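Local coordinates for terminase small subunit (Thermus phage G20c, PDB 6EJQ), which probably binds the packaging initiation site on viral DNA and regulates the ATPase activity of the terminase large subunit, working as a nine-membered ring, at the interface of chains A and B. Residues are numbered along the deposited sequence; one frame, centred on the assembly and turned at random. Chains: chain A/B, Terminase small subunit.

The interface of chains A and B. Residues chain A 126, 130; chain B 62, 65-66, 69.
A:Ile130 reaches across to helix 59-95 of chain B and meets B:Val66 with its tip. Its CD1 methyl lies 3.7 Å from B:Val66 CG2, and the two side chains cross at about a right angle. The CG2 branch of A:Ile130 touches the same valine methyl at 3.9 Å, which puts B:Val66 CG2 against both branches of the isoleucine. CG1 of A:Ile130 sits beside the carboxylate-bearing side chain of B:Glu65, 3.9 Å from its CB methylene. B:Glu65 therefore takes part through the aliphatic base of its chain. CG1 of A:Ile130 is anti to its own carbonyl carbon (chi1 -71°), and chi2 at 154° carries CD1 onward to B:Val66 and the methyl of B:Ala69, which approach it from different directions. B:Ile62 borders the patch more loosely, its CG2 4.2 Å from A:Ile130 CG2.

One helical turn before A:Ile130, A:Asp126 packs its CB against B:Ala69 CB at 3.7 Å. A:Asp126 OD2, a carboxylate oxygen, is 2.7 Å from water 1. Water 1 is also 2.8 Å from the backbone carbonyl O of B:Ala69 and bridges the subunits. The carboxylates of A:Asp126 and B:Glu65 do not touch, with OD1 and OE1 5.4 Å apart; if both are charged, they would probably disfavour each other somewhat.

Helix 112-138 of one subunit thus packs on helix 59-95 of its neighbour, mainly through apolar contacts centred on A:Ile130, with a water bridge at one side. The patch helps hold adjacent subunits together in the nonameric ring.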
# COMPACT_ATOMS: atom_id res chain seq x y z
N ASP A 126 17.94 -11.40 6.08
CA ASP A 126 18.37 -11.87 7.40
C ASP A 126 17.15 -12.10 8.30
O ASP A 126 17.07 -13.13 8.97
CB ASP A 126 19.29 -10.88 8.10
CG ASP A 126 20.64 -10.69 7.41
OD1 ASP A 126 21.17 -11.61 6.78
OD2 ASP A 126 21.20 -9.58 7.56
N ILE A 130 15.89 -15.60 10.10
CA ILE A 130 15.64 -15.72 11.54
C ILE A 130 14.19 -16.20 11.82
O ILE A 130 13.98 -17.11 12.63
CB ILE A 130 15.96 -14.38 12.23
CG1 ILE A 130 17.49 -14.17 12.24
CG2 ILE A 130 15.41 -14.31 13.65
CD1 ILE A 130 17.93 -12.72 12.29
N ILE B 62 20.46 -19.39 16.11
CA ILE B 62 19.54 -18.32 15.73
C ILE B 62 19.93 -16.99 16.38
O ILE B 62 19.85 -15.95 15.73
CB ILE B 62 18.06 -18.69 16.05
CG1 ILE B 62 17.62 -19.84 15.15
CG2 ILE B 62 17.13 -17.49 15.84
CD1 ILE B 62 16.36 -20.54 15.62
N GLU B 65 22.66 -15.57 14.37
CA GLU B 65 22.10 -14.92 13.17
C GLU B 65 21.54 -13.55 13.48
O GLU B 65 21.71 -12.62 12.69
CB GLU B 65 21.00 -15.76 12.52
CG GLU B 65 21.50 -17.05 11.90
CD GLU B 65 22.27 -16.85 10.61
OE1 GLU B 65 22.24 -15.74 10.04
OE2 GLU B 65 22.89 -17.83 10.16
N VAL B 66 20.90 -13.41 14.64
CA VAL B 66 20.39 -12.12 15.09
C VAL B 66 21.54 -11.15 15.33
O VAL B 66 21.46 -9.99 14.93
CB VAL B 66 19.49 -12.26 16.35
CG1 VAL B 66 19.15 -10.90 16.95
CG2 VAL B 66 18.21 -13.01 16.00
N ALA B 69 22.98 -10.13 11.85
CA ALA B 69 22.01 -9.26 11.19
C ALA B 69 22.06 -7.83 11.73
O ALA B 69 21.99 -6.87 10.96
CB ALA B 69 20.60 -9.81 11.35
O HOH W 1 20.48 -7.24 8.69